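Local atomic coordinates of alpha-L-arabinofuranosidase B (Aspergillus kawachii, PDB entry 6SXT), a protein that hydrolyses terminal non-reducing alpha-L-arabinofuranosyl residues from arabinoxylan, L-arabinan and arabinogalactan, using a catalytic domain joined to an arabinose-binding domain. Residues R399-F403 / S437-R443; R443-Y448 / Q461-T467; L380-F386 / H417-C423. All coordinates share one frame. Where two conformers were deposited one is given. Residue numbers count along the deposited sequence, not the author numbering.

Contact 1. Residues R399-F403 / S437-R443; sequences RHYNF and SWSYPTR
A buried contact made by side chains, with no backbone pairing, joins the end of strand 396-401 to the loop between strands 433-437 and 444-448 in the beta-trefoil arabinose-binding domain. The main chains stay apart: the nearest CA pairs, His400-Ser437 and Phe403-Arg443, are both 8.4 Å. Residues 399-401 are extended, then Asn402 (53/29) and Phe403 (67/14) take positive phi, which reverses the chain. The loop closes with a type I turn, Tyr440 to Arg443 (Arg443 N to Tyr440 O 2.8 Å), and an ST motif in which Tyr440 N donates to Ser437 OG at 3.0 Å. His400 (chi1 p) crosses the gap, its NE2 donating to Ser439 OG at 3.0 Å; a water accepts from Ser437 OG at 2.7 Å. Phe403 (chi1 m) points its edge at the face of Tyr440, CE1 to CD2 3.6 Å, planes at 81°. The guanidinium of Arg443 lies flat on the Phe403 ring, CZ 3.8 Å from its centroid and 8° off the normal, a cation-pi stack. His400, Asn402 and Phe403 bind substrate; the loop meets the side chains of His400 and Phe403, consistent with its holding that part of the arabinose site in place. Around it, helix 414-419 contributes Asp419 beside His400, Ala454 of strand 451-455 accepts from Arg443 NH1, and Pro441 and Thr442 lie against strand 105-106 of the catalytic domain.

Contact 2. Residues R443-Y448 / Q461-T467; sequences RYFRHY and QTFDSKT
Strand 444-448 runs extended while residues 461-467 form a compact loop that opens with a short 3-10 segment, 462-463; the backbones come nearest at Tyr448 and Phe463, CA to CA 5.8 Å. The two belong to the beta-trefoil arabinose-binding domain, where strand 444-448 pairs with 451-455 and the loop leads on to helix 469-472. Asp464 N to Gln461 O (3.0 Å) and Ser465 N to Thr462 O (3.2 Å) hold the loop tight, and Ser465 OG accepts from Thr467 N at 3.1 Å in an ST turn. Arg446 (chi1 t) points toward the loop and reads its carbonyls: NH1 donates to Phe463 O at 2.8 Å and to Ser465 O at 2.9 Å, and NH2 reaches Thr467 O at 2.9 Å in a weak bond. The same NH2 has a salt bridge to Asp472, a substrate-binding residue, which is consistent with Arg446 linking the loop to the sugar site that also includes His447, whose CA-to-CB bond points away from the loop. Tyr448 (chi1 t) lays its ring face under the 3-10 turn. At the other end, Arg443 (m, t, t) forms a salt bridge from NH1 to Asp464 OD1, 3.0 Å, while Ala454 O also accepts from NH1. The CH-pi contact places Phe463 CA 3.9 Å from the Tyr448 ring centroid, 13° off the ring normal.

Contact 3. Residues L380-F386 / H417-C423; sequences LANSQCF and HEDATFC
Thr421 (chi1 m) sets its side chain against the bend at Leu380 and Ala381, its CG2 lying 3.7 Å from Cys385 CB. In this part of the beta-trefoil arabinose-binding domain, the loop between strands 374-378 and 386-390 meets the junction of helix 414-419 with strand 422-426. Thr421 OG1 accepts from Ala381 N at 2.9 Å and donates to His417 O at 2.7 Å, linking the loop to the last helical turn. Ala420 (-113/11) is the first residue to leave helical angles, and the chain is extended from Thr421 onward. In the 380-386 loop, a type I turn from Asn382 to Cys385 (Cys385 N to Asn382 O 3.1 Å) contains an Asx turn, Gln384 N to Asn382 OD1 2.9 Å. Phe386 and Phe422 then form a single antiparallel, hydrogen-bonded bridge, CA to CA 5.5 Å, with Phe386 N to Phe422 O at 2.9 Å and Phe422 N to Phe386 O at 2.8 Å. Leu380 CB packs on His417 CB at 3.8 Å and its CD1 on Ala420 CB at 4.1 Å, while Ala381 CB sits 3.7 Å from Glu418 CA. The carboxylate of Asp419, a substrate-binding residue whose CA-to-CB bond points away from the loop, forms a salt bridge with Arg399. Next to the bridge, one residue before Phe386 and one after Phe422, a disulfide crosslinks the segments: Cys385 SG to Cys423 SG 2.3 Å, chi3 92°, both chi1 near -60°.

All three contacts lie within the arabinose-binding domain, but their burial and chemistry differ. Contact 1 is buried and relies on aromatic rings and a histidine-serine bond; contacts 2 and 3 are partly buried, the former built on arginines, the latter on a disulfide and backbone pairing. Arg443 belongs to both contacts 1 and 2, its guanidinium meeting Phe403 in one and Asp464 in the other. Contacts 1 and 3 interleave along the chain and meet at Arg399 NH2 to Asp419 OD2, a 2.8 Å salt bridge. Contacts 2 and 3, with centres about 20 Å apart, touch through Phe445 CE1 and Phe422 CD1 at 3.5 Å.

Contact 1. Residues R399-F403 / S437-R443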
loop_
_atom_site.group_PDB
_atom_site.type_symbol
_atom_site.label_atom_id
_atom_site.label_comp_id
_atom_site.label_asym_id
_atom_site.label_seq_id
_atom_site.Cartn_x
_atom_site.Cartn_y
_atom_site.Cartn_z
ATOM N N ARG A 399 2.378 -20.238 1.051
ATOM C CA ARG A 399 1.476 -19.065 1.157
ATOM C C ARG A 399 1.389 -18.698 2.618
ATOM O O ARG A 399 1.480 -19.553 3.519
ATOM C CB ARG A 399 0.121 -19.354 0.512
ATOM C CG ARG A 399 -0.698 -20.444 1.212
ATOM C CD ARG A 399 -1.542 -19.975 2.371
ATOM N NE ARG A 399 -2.599 -19.082 1.968
ATOM C CZ ARG A 399 -3.717 -19.435 1.361
ATOM N NH1 ARG A 399 -4.034 -20.723 1.203
ATOM N NH2 ARG A 399 -4.547 -18.526 0.879
ATOM N N HIS A 400 1.173 -17.425 2.903
ATOM C CA HIS A 400 0.874 -17.033 4.281
ATOM C C HIS A 400 -0.637 -17.062 4.526
ATOM O O HIS A 400 -1.452 -16.758 3.620
ATOM C CB HIS A 400 1.561 -15.700 4.648
ATOM C CG HIS A 400 1.094 -14.495 3.891
ATOM N ND1 HIS A 400 -0.050 -13.821 4.252
ATOM C CD2 HIS A 400 1.689 -13.819 2.898
ATOM C CE1 HIS A 400 -0.161 -12.762 3.459
ATOM N NE2 HIS A 400 0.874 -12.769 2.582
ATOM N N TYR A 401 -0.995 -17.366 5.763
ATOM C CA TYR A 401 -2.383 -17.474 6.235
ATOM C C TYR A 401 -2.358 -17.291 7.738
ATOM O O TYR A 401 -1.670 -18.038 8.466
ATOM C CB TYR A 401 -2.950 -18.860 5.872
ATOM C CG TYR A 401 -4.420 -18.926 6.125
ATOM C CD1 TYR A 401 -4.921 -19.241 7.369
ATOM C CD2 TYR A 401 -5.297 -18.617 5.107
ATOM C CE1 TYR A 401 -6.292 -19.272 7.582
ATOM C CE2 TYR A 401 -6.664 -18.647 5.305
ATOM C CZ TYR A 401 -7.147 -18.980 6.551
ATOM O OH TYR A 401 -8.487 -18.987 6.756
ATOM N N ASN A 402 -3.033 -16.252 8.226
ATOM C CA ASN A 402 -2.880 -15.827 9.628
ATOM C C ASN A 402 -1.391 -15.620 9.930
ATOM O O ASN A 402 -0.931 -15.819 11.056
ATOM C CB ASN A 402 -3.481 -16.844 10.616
ATOM C CG ASN A 402 -4.986 -16.737 10.696
ATOM O OD1 ASN A 402 -5.541 -15.654 10.494
ATOM N ND2 ASN A 402 -5.655 -17.869 10.931
ATOM N N PHE A 403 -0.606 -15.246 8.900
ATOM C CA PHE A 403 0.840 -14.939 8.996
ATOM C C PHE A 403 1.704 -16.159 9.344
ATOM O O PHE A 403 2.911 -16.008 9.568
ATOM C CB PHE A 403 1.115 -13.802 9.988
ATOM C CG PHE A 403 0.380 -12.529 9.623
ATOM C CD1 PHE A 403 0.441 -12.015 8.338
ATOM C CD2 PHE A 403 -0.425 -11.916 10.541
ATOM C CE1 PHE A 403 -0.256 -10.853 8.010
ATOM C CE2 PHE A 403 -1.065 -10.722 10.232
ATOM C CZ PHE A 403 -1.012 -10.241 8.961
ATOM N N SER A 437 7.162 -10.641 1.814
ATOM C CA SER A 437 5.781 -10.817 1.337
ATOM C C SER A 437 5.454 -9.675 0.374
ATOM O O SER A 437 5.608 -8.519 0.770
ATOM C CB SER A 437 4.820 -10.894 2.443
ATOM O OG SER A 437 3.469 -10.799 1.972
ATOM N N TRP A 438 4.980 -9.977 -0.833
ATOM C CA TRP A 438 4.478 -8.920 -1.728
ATOM C C TRP A 438 3.250 -8.269 -1.131
ATOM O O TRP A 438 3.128 -7.025 -1.168
ATOM C CB TRP A 438 4.146 -9.515 -3.093
ATOM C CG TRP A 438 3.582 -8.476 -4.011
ATOM C CD1 TRP A 438 4.281 -7.564 -4.747
ATOM C CD2 TRP A 438 2.201 -8.152 -4.170
ATOM N NE1 TRP A 438 3.419 -6.706 -5.366
ATOM C CE2 TRP A 438 2.138 -7.040 -5.035
ATOM C CE3 TRP A 438 1.025 -8.680 -3.658
ATOM C CZ2 TRP A 438 0.931 -6.443 -5.389
ATOM C CZ3 TRP A 438 -0.170 -8.110 -4.020
ATOM C CH2 TRP A 438 -0.219 -6.970 -4.829
ATOM N N SER A 439 2.309 -9.038 -0.565
ATOM C CA SER A 439 1.025 -8.463 -0.157
ATOM C C SER A 439 1.154 -7.762 1.220
ATOM O O SER A 439 0.385 -6.829 1.487
ATOM C CB SER A 439 -0.058 -9.488 -0.167
ATOM O OG SER A 439 0.233 -10.526 0.744
ATOM N N TYR A 440 2.089 -8.190 2.053
ATOM C CA TYR A 440 2.354 -7.601 3.383
ATOM C C TYR A 440 3.834 -7.335 3.491
ATOM O O TYR A 440 4.593 -8.097 4.108
ATOM C CB TYR A 440 1.896 -8.511 4.535
ATOM C CG TYR A 440 0.430 -8.588 4.777
ATOM C CD1 TYR A 440 -0.401 -9.316 3.925
ATOM C CD2 TYR A 440 -0.144 -7.940 5.881
ATOM C CE1 TYR A 440 -1.764 -9.439 4.190
ATOM C CE2 TYR A 440 -1.497 -8.030 6.122
ATOM C CZ TYR A 440 -2.279 -8.819 5.318
ATOM O OH TYR A 440 -3.620 -8.942 5.590
ATOM N N PRO A 441 4.342 -6.244 2.853
ATOM C CA PRO A 441 5.777 -6.042 2.786
ATOM C C PRO A 441 6.507 -5.655 4.066
ATOM O O PRO A 441 7.723 -5.581 4.060
ATOM C CB PRO A 441 5.940 -4.973 1.696
ATOM C CG PRO A 441 4.610 -4.241 1.745
ATOM C CD PRO A 441 3.564 -5.317 2.008
ATOM N N THR A 442 5.752 -5.521 5.144
ATOM C CA THR A 442 6.375 -5.449 6.477
ATOM C C THR A 442 6.809 -6.847 6.967
ATOM O O THR A 442 7.457 -6.917 8.008
ATOM C CB THR A 442 5.430 -4.878 7.530
ATOM O OG1 THR A 442 4.208 -5.634 7.560
ATOM C CG2 THR A 442 5.098 -3.429 7.203
ATOM N N ARG A 443 6.417 -7.878 6.226
ATOM C CA ARG A 443 6.659 -9.270 6.683
ATOM C C ARG A 443 7.512 -10.053 5.717
ATOM O O ARG A 443 7.466 -9.840 4.508
ATOM C CB ARG A 443 5.310 -9.929 6.906
ATOM C CG ARG A 443 4.529 -9.324 8.070
ATOM C CD ARG A 443 3.130 -9.893 8.228
ATOM N NE ARG A 443 2.517 -9.300 9.405
ATOM C CZ ARG A 443 2.737 -9.672 10.670
ATOM N NH1 ARG A 443 3.482 -10.715 10.941
ATOM N NH2 ARG A 443 2.234 -8.960 11.668
HETATM O O HOH W 1 2.635 -12.328 -0.122
#

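Contact 2. Residues R443-Y448 / Q461-T467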
loop_
_atom_site.group_PDB
_atom_site.type_symbol
_atom_site.label_atom_id
_atom_site.label_comp_id
_atom_site.label_asym_id
_atom_site.label_seq_id
_atom_site.Cartn_x
_atom_site.Cartn_y
_atom_site.Cartn_z
ATOM N N ARG A 443 6.417 -7.878 6.226
ATOM C CA ARG A 443 6.659 -9.270 6.683
ATOM C C ARG A 443 7.512 -10.053 5.717
ATOM O O ARG A 443 7.466 -9.840 4.508
ATOM C CB ARG A 443 5.310 -9.929 6.906
ATOM C CG ARG A 443 4.529 -9.324 8.070
ATOM C CD ARG A 443 3.130 -9.893 8.228
ATOM N NE ARG A 443 2.517 -9.300 9.405
ATOM C CZ ARG A 443 2.737 -9.672 10.670
ATOM N NH1 ARG A 443 3.482 -10.715 10.941
ATOM N NH2 ARG A 443 2.234 -8.960 11.668
ATOM N N TYR A 444 8.263 -10.985 6.304
ATOM C CA TYR A 444 9.283 -11.781 5.644
ATOM C C TYR A 444 9.172 -13.237 6.066
ATOM O O TYR A 444 8.751 -13.493 7.186
ATOM C CB TYR A 444 10.678 -11.320 6.069
ATOM C CG TYR A 444 11.085 -9.954 5.558
ATOM C CD1 TYR A 444 10.674 -8.816 6.186
ATOM C CD2 TYR A 444 11.897 -9.845 4.445
ATOM C CE1 TYR A 444 10.974 -7.573 5.649
ATOM C CE2 TYR A 444 12.266 -8.614 3.942
ATOM C CZ TYR A 444 11.816 -7.483 4.572
ATOM O OH TYR A 444 12.188 -6.236 4.070
ATOM N N PHE A 445 9.561 -14.139 5.173
ATOM C CA PHE A 445 9.855 -15.535 5.636
ATOM C C PHE A 445 10.692 -15.432 6.911
ATOM O O PHE A 445 11.762 -14.786 6.878
ATOM C CB PHE A 445 10.664 -16.365 4.650
ATOM C CG PHE A 445 9.927 -17.096 3.553
ATOM C CD1 PHE A 445 8.876 -16.557 2.835
ATOM C CD2 PHE A 445 10.325 -18.391 3.238
ATOM C CE1 PHE A 445 8.281 -17.245 1.792
ATOM C CE2 PHE A 445 9.727 -19.087 2.212
ATOM C CZ PHE A 445 8.693 -18.531 1.512
ATOM N N ARG A 446 10.262 -16.059 7.998
ATOM C CA ARG A 446 10.983 -15.978 9.282
ATOM C C ARG A 446 10.766 -17.295 10.031
ATOM O O ARG A 446 9.593 -17.656 10.242
ATOM C CB ARG A 446 10.489 -14.787 10.122
ATOM C CG ARG A 446 11.316 -14.519 11.387
ATOM C CD ARG A 446 10.724 -15.147 12.669
ATOM N NE ARG A 446 11.748 -14.982 13.685
ATOM C CZ ARG A 446 11.903 -13.879 14.421
ATOM N NH1 ARG A 446 10.955 -12.967 14.471
ATOM N NH2 ARG A 446 12.997 -13.758 15.162
ATOM N N HIS A 447 11.861 -17.952 10.423
ATOM C CA HIS A 447 11.746 -19.176 11.265
ATOM C C HIS A 447 11.693 -18.758 12.744
ATOM O O HIS A 447 12.422 -17.845 13.204
ATOM C CB HIS A 447 12.780 -20.250 10.926
ATOM C CG HIS A 447 14.169 -19.870 11.237
ATOM N ND1 HIS A 447 14.675 -20.087 12.505
ATOM C CD2 HIS A 447 15.128 -19.220 10.530
ATOM C CE1 HIS A 447 15.910 -19.646 12.536
ATOM N NE2 HIS A 447 16.204 -19.083 11.360
ATOM N N TYR A 448 10.791 -19.399 13.469
ATOM C CA TYR A 448 10.560 -19.153 14.903
ATOM C C TYR A 448 10.123 -20.496 15.521
ATOM O O TYR A 448 9.080 -21.036 15.145
ATOM C CB TYR A 448 9.524 -18.047 15.119
ATOM C CG TYR A 448 9.349 -17.652 16.560
ATOM C CD1 TYR A 448 10.154 -16.691 17.134
ATOM C CD2 TYR A 448 8.373 -18.255 17.326
ATOM C CE1 TYR A 448 9.974 -16.317 18.460
ATOM C CE2 TYR A 448 8.186 -17.894 18.650
ATOM C CZ TYR A 448 8.999 -16.928 19.209
ATOM O OH TYR A 448 8.823 -16.567 20.514
ATOM N N GLN A 461 2.483 -10.330 17.028
ATOM C CA GLN A 461 2.533 -11.820 17.090
ATOM C C GLN A 461 3.790 -12.200 17.865
ATOM O O GLN A 461 4.860 -11.561 17.749
ATOM C CB GLN A 461 2.457 -12.433 15.686
ATOM C CG GLN A 461 1.059 -12.329 15.067
ATOM C CD GLN A 461 0.803 -11.072 14.293
ATOM O OE1 GLN A 461 -0.355 -10.677 14.097
ATOM N NE2 GLN A 461 1.878 -10.436 13.851
ATOM N N THR A 462 3.776 -13.376 18.537
ATOM C CA THR A 462 4.996 -13.830 19.238
ATOM C C THR A 462 6.138 -14.032 18.237
ATOM O O THR A 462 7.273 -13.712 18.581
ATOM C CB THR A 462 4.719 -15.101 20.053
ATOM O OG1 THR A 462 4.214 -16.045 19.107
ATOM C CG2 THR A 462 3.762 -14.817 21.188
ATOM N N PHE A 463 5.842 -14.475 17.012
ATOM C CA PHE A 463 6.876 -14.788 16.003
ATOM C C PHE A 463 7.351 -13.505 15.276
ATOM O O PHE A 463 8.201 -13.624 14.409
ATOM C CB PHE A 463 6.352 -15.787 14.977
ATOM C CG PHE A 463 4.993 -15.499 14.409
ATOM C CD1 PHE A 463 4.820 -14.583 13.369
ATOM C CD2 PHE A 463 3.857 -16.133 14.905
ATOM C CE1 PHE A 463 3.565 -14.373 12.839
ATOM C CE2 PHE A 463 2.593 -15.878 14.398
ATOM C CZ PHE A 463 2.438 -15.015 13.336
ATOM N N ASP A 464 6.859 -12.347 15.690
ATOM C CA ASP A 464 7.406 -11.044 15.243
ATOM C C ASP A 464 8.500 -10.590 16.187
ATOM O O ASP A 464 8.936 -9.420 16.105
ATOM C CB ASP A 464 6.331 -9.961 15.192
ATOM C CG ASP A 464 5.142 -10.203 14.282
ATOM O OD1 ASP A 464 5.301 -10.917 13.279
ATOM O OD2 ASP A 464 4.042 -9.689 14.613
ATOM N N SER A 465 9.044 -11.473 17.034
ATOM C CA SER A 465 10.150 -11.073 17.938
ATOM C C SER A 465 11.285 -10.365 17.208
ATOM O O SER A 465 11.840 -10.840 16.191
ATOM C CB SER A 465 10.672 -12.266 18.721
ATOM O OG SER A 465 11.747 -11.855 19.522
ATOM N N LYS A 466 11.771 -9.249 17.772
ATOM C CA LYS A 466 12.965 -8.601 17.229
ATOM C C LYS A 466 14.221 -9.412 17.467
ATOM O O LYS A 466 15.187 -9.246 16.737
ATOM C CB LYS A 466 13.119 -7.207 17.844
ATOM C CG LYS A 466 12.010 -6.258 17.429
ATOM C CD LYS A 466 12.448 -4.831 17.693
ATOM C CE LYS A 466 11.817 -3.845 16.755
ATOM N NZ LYS A 466 12.428 -2.530 16.937
ATOM N N THR A 467 14.214 -10.261 18.488
ATOM C CA THR A 467 15.397 -11.095 18.784
ATOM C C THR A 467 15.710 -11.992 17.599
ATOM O O THR A 467 14.804 -12.726 17.195
ATOM C CB THR A 467 15.157 -11.918 20.046
ATOM O OG1 THR A 467 14.888 -10.967 21.059
ATOM C CG2 THR A 467 16.357 -12.744 20.439
#

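Contact 3. Residues L380-F386 / H417-C423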
loop_
_atom_site.group_PDB
_atom_site.type_symbol
_atom_site.label_atom_id
_atom_site.label_comp_id
_atom_site.label_asym_id
_atom_site.label_seq_id
_atom_site.Cartn_x
_atom_site.Cartn_y
_atom_site.Cartn_z
ATOM N N LEU A 380 2.952 -15.413 -8.599
ATOM C CA LEU A 380 1.550 -15.604 -9.001
ATOM C C LEU A 380 0.824 -14.258 -9.046
ATOM O O LEU A 380 -0.145 -14.175 -9.826
ATOM C CB LEU A 380 0.882 -16.590 -8.059
ATOM C CG LEU A 380 1.390 -18.041 -8.186
ATOM C CD1 LEU A 380 0.810 -18.868 -7.114
ATOM C CD2 LEU A 380 1.000 -18.613 -9.549
ATOM N N ALA A 381 1.158 -13.318 -8.159
ATOM C CA ALA A 381 0.476 -11.992 -8.170
ATOM C C ALA A 381 1.343 -10.864 -8.712
ATOM O O ALA A 381 0.813 -9.744 -8.879
ATOM C CB ALA A 381 0.014 -11.648 -6.789
ATOM N N ASN A 382 2.604 -11.116 -8.969
ATOM C CA ASN A 382 3.519 -10.066 -9.455
ATOM C C ASN A 382 4.643 -10.733 -10.217
ATOM O O ASN A 382 5.359 -11.525 -9.602
ATOM C CB ASN A 382 4.032 -9.172 -8.328
ATOM C CG ASN A 382 4.828 -8.040 -8.939
ATOM O OD1 ASN A 382 5.914 -8.245 -9.473
ATOM N ND2 ASN A 382 4.274 -6.826 -8.888
ATOM N N SER A 383 4.769 -10.416 -11.497
ATOM C CA SER A 383 5.715 -11.151 -12.364
ATOM C C SER A 383 7.181 -10.795 -12.102
ATOM O O SER A 383 8.035 -11.482 -12.637
ATOM C CB SER A 383 5.352 -10.934 -13.820
ATOM O OG SER A 383 5.593 -9.590 -14.114
ATOM N N GLN A 384 7.522 -9.762 -11.299
ATOM C CA GLN A 384 8.916 -9.487 -10.892
ATOM C C GLN A 384 9.334 -10.394 -9.736
ATOM O O GLN A 384 10.486 -10.624 -9.538
ATOM C CB GLN A 384 9.115 -8.084 -10.264
ATOM C CG GLN A 384 8.801 -6.909 -11.105
ATOM C CD GLN A 384 9.406 -5.702 -10.395
ATOM O OE1 GLN A 384 10.550 -5.741 -9.945
ATOM N NE2 GLN A 384 8.546 -4.714 -10.288
ATOM N N CYS A 385 8.362 -10.861 -8.972
ATOM C CA CYS A 385 8.572 -11.612 -7.741
ATOM C C CYS A 385 8.384 -13.100 -8.070
ATOM O O CYS A 385 8.435 -13.482 -9.273
ATOM C CB CYS A 385 7.676 -11.099 -6.650
ATOM S SG CYS A 385 8.086 -9.332 -6.329
ATOM N N PHE A 386 8.344 -13.922 -7.031
ATOM C CA PHE A 386 8.402 -15.398 -7.198
ATOM C C PHE A 386 7.374 -16.049 -6.286
ATOM O O PHE A 386 6.900 -15.523 -5.240
ATOM C CB PHE A 386 9.816 -15.929 -6.976
ATOM C CG PHE A 386 10.809 -15.388 -7.960
ATOM C CD1 PHE A 386 10.913 -15.931 -9.224
ATOM C CD2 PHE A 386 11.540 -14.244 -7.676
ATOM C CE1 PHE A 386 11.796 -15.416 -10.154
ATOM C CE2 PHE A 386 12.417 -13.727 -8.604
ATOM C CZ PHE A 386 12.538 -14.292 -9.850
ATOM N N HIS A 417 -2.992 -16.082 -4.866
ATOM C CA HIS A 417 -1.863 -15.542 -5.651
ATOM C C HIS A 417 -1.100 -14.528 -4.793
ATOM O O HIS A 417 0.148 -14.588 -4.727
ATOM C CB HIS A 417 -2.317 -14.895 -6.948
ATOM C CG HIS A 417 -2.881 -15.854 -7.956
ATOM N ND1 HIS A 417 -3.521 -15.391 -9.084
ATOM C CD2 HIS A 417 -2.917 -17.208 -8.002
ATOM C CE1 HIS A 417 -3.895 -16.428 -9.838
ATOM N NE2 HIS A 417 -3.565 -17.543 -9.212
ATOM N N GLU A 418 -1.851 -13.614 -4.200
ATOM C CA GLU A 418 -1.222 -12.531 -3.384
ATOM C C GLU A 418 -0.530 -13.110 -2.156
ATOM O O GLU A 418 0.613 -12.684 -1.834
ATOM C CB GLU A 418 -2.263 -11.488 -2.975
ATOM C CG GLU A 418 -2.812 -10.723 -4.178
ATOM C CD GLU A 418 -3.687 -9.510 -3.900
ATOM O OE1 GLU A 418 -4.240 -9.405 -2.822
ATOM O OE2 GLU A 418 -3.850 -8.732 -4.842
ATOM N N ASP A 419 -1.164 -14.102 -1.498
ATOM C CA ASP A 419 -0.645 -14.717 -0.258
ATOM C C ASP A 419 0.574 -15.596 -0.579
ATOM O O ASP A 419 1.291 -15.982 0.353
ATOM C CB ASP A 419 -1.712 -15.655 0.341
ATOM C CG ASP A 419 -2.981 -15.042 0.923
ATOM O OD1 ASP A 419 -3.019 -13.775 1.108
ATOM O OD2 ASP A 419 -3.932 -15.869 1.287
ATOM N N ALA A 420 0.805 -15.918 -1.847
ATOM C CA ALA A 420 1.863 -16.872 -2.282
ATOM C C ALA A 420 2.977 -16.182 -3.067
ATOM O O ALA A 420 3.795 -16.850 -3.691
ATOM C CB ALA A 420 1.239 -17.993 -3.097
ATOM N N THR A 421 3.023 -14.841 -3.080
ATOM C CA THR A 421 4.045 -14.120 -3.860
ATOM C C THR A 421 5.037 -13.463 -2.914
ATOM O O THR A 421 4.620 -12.771 -1.972
ATOM C CB THR A 421 3.375 -13.104 -4.788
ATOM O OG1 THR A 421 2.493 -13.785 -5.673
ATOM C CG2 THR A 421 4.365 -12.352 -5.628
ATOM N N PHE A 422 6.305 -13.685 -3.181
ATOM C CA PHE A 422 7.399 -13.184 -2.313
ATOM C C PHE A 422 8.452 -12.568 -3.199
ATOM O O PHE A 422 8.810 -13.070 -4.284
ATOM C CB PHE A 422 7.952 -14.316 -1.448
ATOM C CG PHE A 422 6.909 -14.866 -0.515
ATOM C CD1 PHE A 422 6.661 -14.343 0.743
ATOM C CD2 PHE A 422 6.106 -15.910 -0.948
ATOM C CE1 PHE A 422 5.657 -14.822 1.563
ATOM C CE2 PHE A 422 5.121 -16.419 -0.122
ATOM C CZ PHE A 422 4.855 -15.862 1.112
ATOM N N CYS A 423 9.026 -11.473 -2.691
ATOM C CA CYS A 423 9.985 -10.662 -3.433
ATOM C C CYS A 423 11.348 -10.825 -2.800
ATOM O O CYS A 423 11.528 -10.506 -1.626
ATOM C CB CYS A 423 9.579 -9.201 -3.400
ATOM S SG CYS A 423 7.912 -8.922 -4.110
#